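Local coordinates for protein type IV pilus biogenesis factor PilY1 (Pseudomonas aeruginosa, PDB 3HX6) that primes type IV pilus assembly and supports calcium-dependent twitching motility and adhesion to host cells, here in its C-terminal beta-propeller domain, at residues S309-S321 with A381-Q393. The protein carries 3 engineered substitutions. Numbering follows the deposited sequence.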
loop_
_atom_site.group_PDB
_atom_site.type_symbol
_atom_site.label_atom_id
_atom_site.label_comp_id
_atom_site.label_asym_id
_atom_site.label_seq_id
_atom_site.Cartn_x
_atom_site.Cartn_y
_atom_site.Cartn_z
ATOM N N SER A 309 14.685 29.501 -18.604
ATOM C CA SER A 309 14.613 30.400 -17.462
ATOM C C SER A 309 15.882 31.222 -17.272
ATOM O O SER A 309 16.884 31.010 -17.947
ATOM C CB SER A 309 14.357 29.596 -16.178
ATOM O OG SER A 309 13.218 28.755 -16.295
ATOM N N PHE A 310 15.819 32.175 -16.348
ATOM C CA PHE A 310 16.979 32.981 -16.008
ATOM C C PHE A 310 17.643 33.657 -17.203
ATOM O O PHE A 310 18.863 33.828 -17.221
ATOM C CB PHE A 310 17.991 32.081 -15.297
ATOM C CG PHE A 310 17.371 31.187 -14.249
ATOM C CD1 PHE A 310 17.776 29.865 -14.113
ATOM C CD2 PHE A 310 16.383 31.671 -13.396
ATOM C CE1 PHE A 310 17.202 29.043 -13.144
ATOM C CE2 PHE A 310 15.805 30.854 -12.423
ATOM C CZ PHE A 310 16.212 29.543 -12.298
ATOM N N GLY A 311 16.846 34.023 -18.198
ATOM C CA GLY A 311 17.383 34.686 -19.373
ATOM C C GLY A 311 18.317 33.841 -20.215
ATOM O O GLY A 311 19.035 34.366 -21.067
ATOM N N GLY A 312 18.314 32.530 -20.001
ATOM C CA GLY A 312 19.199 31.680 -20.779
ATOM C C GLY A 312 20.400 31.213 -19.977
ATOM O O GLY A 312 21.251 30.487 -20.482
ATOM N N GLN A 313 20.475 31.649 -18.725
ATOM C CA GLN A 313 21.562 31.251 -17.842
ATOM C C GLN A 313 21.135 29.970 -17.133
ATOM O O GLN A 313 19.981 29.836 -16.726
ATOM C CB GLN A 313 21.818 32.326 -16.784
ATOM C CG GLN A 313 23.012 32.033 -15.873
ATOM C CD GLN A 313 23.043 32.935 -14.650
ATOM O OE1 GLN A 313 22.367 33.971 -14.608
ATOM N NE2 GLN A 313 23.833 32.551 -13.650
ATOM N N PRO A 314 22.056 29.008 -16.979
ATOM C CA PRO A 314 21.683 27.766 -16.296
ATOM C C PRO A 314 21.641 28.007 -14.791
ATOM O O PRO A 314 22.316 28.905 -14.277
ATOM C CB PRO A 314 22.797 26.804 -16.702
ATOM C CG PRO A 314 24.000 27.729 -16.802
ATOM C CD PRO A 314 23.423 28.929 -17.529
ATOM N N LEU A 315 20.835 27.225 -14.083
ATOM C CA LEU A 315 20.744 27.370 -12.635
ATOM C C LEU A 315 22.119 27.105 -12.035
ATOM O O LEU A 315 22.506 27.709 -11.032
ATOM C CB LEU A 315 19.759 26.351 -12.056
ATOM C CG LEU A 315 19.574 26.360 -10.537
ATOM C CD1 LEU A 315 18.704 27.561 -10.130
ATOM C CD2 LEU A 315 18.905 25.067 -10.101
ATOM N N TYR A 316 22.852 26.197 -12.671
ATOM C CA TYR A 316 24.162 25.787 -12.188
ATOM C C TYR A 316 24.944 25.072 -13.297
ATOM O O TYR A 316 24.358 24.560 -14.253
ATOM C CB TYR A 316 23.949 24.836 -10.998
ATOM C CG TYR A 316 25.184 24.501 -10.201
ATOM C CD1 TYR A 316 25.905 23.328 -10.439
ATOM C CD2 TYR A 316 25.648 25.374 -9.215
ATOM C CE1 TYR A 316 27.068 23.035 -9.708
ATOM C CE2 TYR A 316 26.802 25.091 -8.484
ATOM C CZ TYR A 316 27.505 23.928 -8.732
ATOM O OH TYR A 316 28.642 23.669 -7.998
ATOM N N SER A 317 26.269 25.064 -13.178
ATOM C CA SER A 317 27.133 24.372 -14.135
ATOM C C SER A 317 28.074 23.511 -13.301
ATOM O O SER A 317 28.933 24.027 -12.578
ATOM C CB SER A 317 27.929 25.364 -14.977
ATOM O OG SER A 317 27.080 26.070 -15.858
ATOM N N ALA A 318 27.894 22.199 -13.403
ATOM C CA ALA A 318 28.672 21.230 -12.644
ATOM C C ALA A 318 30.074 20.931 -13.163
ATOM O O ALA A 318 30.254 20.535 -14.314
ATOM C CB ALA A 318 27.877 19.917 -12.531
ATOM N N VAL A 319 31.059 21.115 -12.289
ATOM C CA VAL A 319 32.453 20.828 -12.603
ATOM C C VAL A 319 33.036 20.093 -11.402
ATOM O O VAL A 319 32.620 20.327 -10.261
ATOM C CB VAL A 319 33.281 22.119 -12.846
ATOM C CG1 VAL A 319 32.731 22.867 -14.053
ATOM C CG2 VAL A 319 33.259 23.006 -11.603
ATOM N N ASP A 320 33.983 19.194 -11.645
ATOM C CA ASP A 320 34.585 18.462 -10.541
ATOM C C ASP A 320 35.489 19.378 -9.722
ATOM O O ASP A 320 35.493 20.601 -9.913
ATOM C CB ASP A 320 35.384 17.257 -11.048
ATOM C CG ASP A 320 36.408 17.631 -12.098
ATOM O OD1 ASP A 320 36.987 18.735 -12.009
ATOM O OD2 ASP A 320 36.640 16.808 -13.008
ATOM N N SER A 321 36.244 18.773 -8.808
ATOM C CA SER A 321 37.167 19.488 -7.928
ATOM C C SER A 321 38.212 20.269 -8.715
ATOM O O SER A 321 38.597 21.367 -8.325
ATOM C CB SER A 321 37.896 18.496 -7.015
ATOM O OG SER A 321 37.012 17.522 -6.501
ATOM N N ALA A 381 12.274 36.176 -12.925
ATOM C CA ALA A 381 13.552 35.479 -12.830
ATOM C C ALA A 381 14.387 35.689 -14.087
ATOM O O ALA A 381 14.732 34.728 -14.777
ATOM C CB ALA A 381 13.317 33.984 -12.607
ATOM N N GLY A 382 14.714 36.945 -14.374
ATOM C CA GLY A 382 15.498 37.263 -15.554
ATOM C C GLY A 382 16.910 36.725 -15.472
ATOM O O GLY A 382 17.622 36.647 -16.475
ATOM N N SER A 383 17.319 36.351 -14.265
ATOM C CA SER A 383 18.649 35.805 -14.051
ATOM C C SER A 383 18.636 34.965 -12.788
ATOM O O SER A 383 17.601 34.805 -12.138
ATOM C CB SER A 383 19.674 36.935 -13.907
ATOM O OG SER A 383 19.315 37.799 -12.844
ATOM N N THR A 384 19.796 34.428 -12.444
ATOM C CA THR A 384 19.914 33.608 -11.251
ATOM C C THR A 384 21.360 33.675 -10.773
ATOM O O THR A 384 22.285 33.856 -11.573
ATOM C CB THR A 384 19.511 32.142 -11.554
ATOM O OG1 THR A 384 19.444 31.396 -10.336
ATOM C CG2 THR A 384 20.521 31.493 -12.489
ATOM N N PRO A 385 21.576 33.541 -9.460
ATOM C CA PRO A 385 22.936 33.596 -8.920
ATOM C C PRO A 385 23.865 32.595 -9.599
ATOM O O PRO A 385 23.464 31.467 -9.905
ATOM C CB PRO A 385 22.729 33.279 -7.442
ATOM C CG PRO A 385 21.360 33.864 -7.165
ATOM C CD PRO A 385 20.582 33.402 -8.381
ATOM N N ARG A 386 25.101 33.010 -9.852
ATOM C CA ARG A 386 26.069 32.114 -10.466
ATOM C C ARG A 386 26.812 31.491 -9.294
ATOM O O ARG A 386 27.490 32.192 -8.543
ATOM C CB ARG A 386 27.038 32.886 -11.357
ATOM C CG ARG A 386 27.913 31.980 -12.202
ATOM C CD ARG A 386 29.033 32.745 -12.846
ATOM N NE ARG A 386 29.903 31.855 -13.605
ATOM C CZ ARG A 386 31.023 32.240 -14.204
ATOM N NH1 ARG A 386 31.414 33.507 -14.135
ATOM N NH2 ARG A 386 31.751 31.355 -14.872
ATOM N N LEU A 387 26.670 30.180 -9.132
ATOM C CA LEU A 387 27.292 29.485 -8.019
ATOM C C LEU A 387 28.397 28.524 -8.403
ATOM O O LEU A 387 28.494 28.062 -9.541
ATOM C CB LEU A 387 26.240 28.712 -7.216
ATOM C CG LEU A 387 25.051 29.456 -6.604
ATOM C CD1 LEU A 387 25.549 30.540 -5.670
ATOM C CD2 LEU A 387 24.201 30.051 -7.694
ATOM N N THR A 388 29.211 28.216 -7.404
ATOM C CA THR A 388 30.342 27.314 -7.528
ATOM C C THR A 388 30.312 26.466 -6.256
ATOM O O THR A 388 29.550 26.759 -5.339
ATOM C CB THR A 388 31.668 28.134 -7.613
ATOM O OG1 THR A 388 31.897 28.540 -8.973
ATOM C CG2 THR A 388 32.842 27.335 -7.118
ATOM N N ARG A 389 31.118 25.413 -6.203
ATOM C CA ARG A 389 31.172 24.571 -5.015
ATOM C C ARG A 389 31.443 25.420 -3.773
ATOM O O ARG A 389 31.041 25.058 -2.667
ATOM C CB ARG A 389 32.283 23.531 -5.162
ATOM C CG ARG A 389 32.033 22.519 -6.256
ATOM C CD ARG A 389 33.218 21.582 -6.406
ATOM N NE ARG A 389 32.846 20.420 -7.196
ATOM C CZ ARG A 389 33.061 19.165 -6.825
ATOM N NH1 ARG A 389 33.660 18.904 -5.670
ATOM N NH2 ARG A 389 32.646 18.173 -7.598
ATOM N N GLY A 390 32.132 26.544 -3.967
ATOM C CA GLY A 390 32.462 27.432 -2.862
ATOM C C GLY A 390 31.253 28.011 -2.148
ATOM O O GLY A 390 31.327 28.359 -0.966
ATOM N N ASN A 391 30.135 28.119 -2.860
ATOM C CA ASN A 391 28.907 28.652 -2.272
ATOM C C ASN A 391 28.069 27.535 -1.665
ATOM O O ASN A 391 26.968 27.777 -1.168
ATOM C CB ASN A 391 28.072 29.349 -3.336
ATOM C CG ASN A 391 28.874 30.342 -4.140
ATOM O OD1 ASN A 391 29.146 30.123 -5.319
ATOM N ND2 ASN A 391 29.271 31.436 -3.502
ATOM N N LEU A 392 28.591 26.315 -1.708
ATOM C CA LEU A 392 27.857 25.161 -1.204
ATOM C C LEU A 392 28.551 24.489 -0.031
ATOM O O LEU A 392 29.753 24.645 0.162
ATOM C CB LEU A 392 27.683 24.138 -2.336
ATOM C CG LEU A 392 27.237 24.678 -3.698
ATOM C CD1 LEU A 392 27.214 23.546 -4.718
ATOM C CD2 LEU A 392 25.865 25.327 -3.574
ATOM N N GLN A 393 27.778 23.742 0.749
ATOM C CA GLN A 393 28.320 23.017 1.880
ATOM C C GLN A 393 28.709 21.630 1.404
ATOM O O GLN A 393 27.876 20.873 0.908
ATOM C CB GLN A 393 27.290 22.882 2.995
ATOM C CG GLN A 393 27.772 22.005 4.140
ATOM C CD GLN A 393 29.090 22.493 4.706
ATOM O OE1 GLN A 393 29.234 23.671 5.021
ATOM N NE2 GLN A 393 30.056 21.594 4.841
HETATM O O HOH W 1 12.937 32.963 -16.192
HETATM O O HOH W 2 21.415 29.878 -9.424
HETATM O O HOH W 3 24.970 28.977 -10.899
HETATM O O HOH W 4 27.287 27.472 -11.840
HETATM O O HOH W 5 29.897 25.610 -10.631
#
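In the PilY1 beta-propeller, the outermost strand of one four-stranded antiparallel blade, 307-317, and the residues just after it run beside 381-393, a mostly loop segment that leads into strand 392-405 of the neighbouring sheet. F310 and T384 meet at one end. T384 CB lies over one face of the F310 ring in a CH-pi contact, 3.7 Å from the ring centroid. S309 CB covers the opposite face, and A381 CB touches the ring at CD2. Q313 has CG anti to the backbone N (chi1 -176°) and an extended chain, which carries its amide across T384. There it makes two weak hydrogen bonds with one backbone residue: Q313 NE2 donates to T384 O at 2.9 Å, and T384 N donates to Q313 OE1 at 3.4 Å.

Along the middle, waters bridge the two backbones. Two of them each donate to L315 O and P385 O; one accepts from T384 OG1 and the other from L387 N at 2.7 Å. Two more link L387 O to S317 N and S317 O. Next to them L387 CB sits in the plane of the Y316 ring, at its edge, 3.9 Å from Y316 CE2. The Y316 and L392 side chains approach each other from opposite directions, and L392 CD1 lies 3.6 Å from Y316 OH.

At the far end R389 reaches V319. R389 NE donates to V319 O at 3.1 Å, in the carbonyl plane, while R389 NH2 adds a weak bond to that oxygen. D320 C and S321 N lie over one face of the guanidinium. R389 NH2 also forms a salt bridge with D437 and a hydrogen bond with Y369 OH. This is the edge strand of a propeller blade flanked by the connection into the next sheet, with waters joining the backbones along the middle.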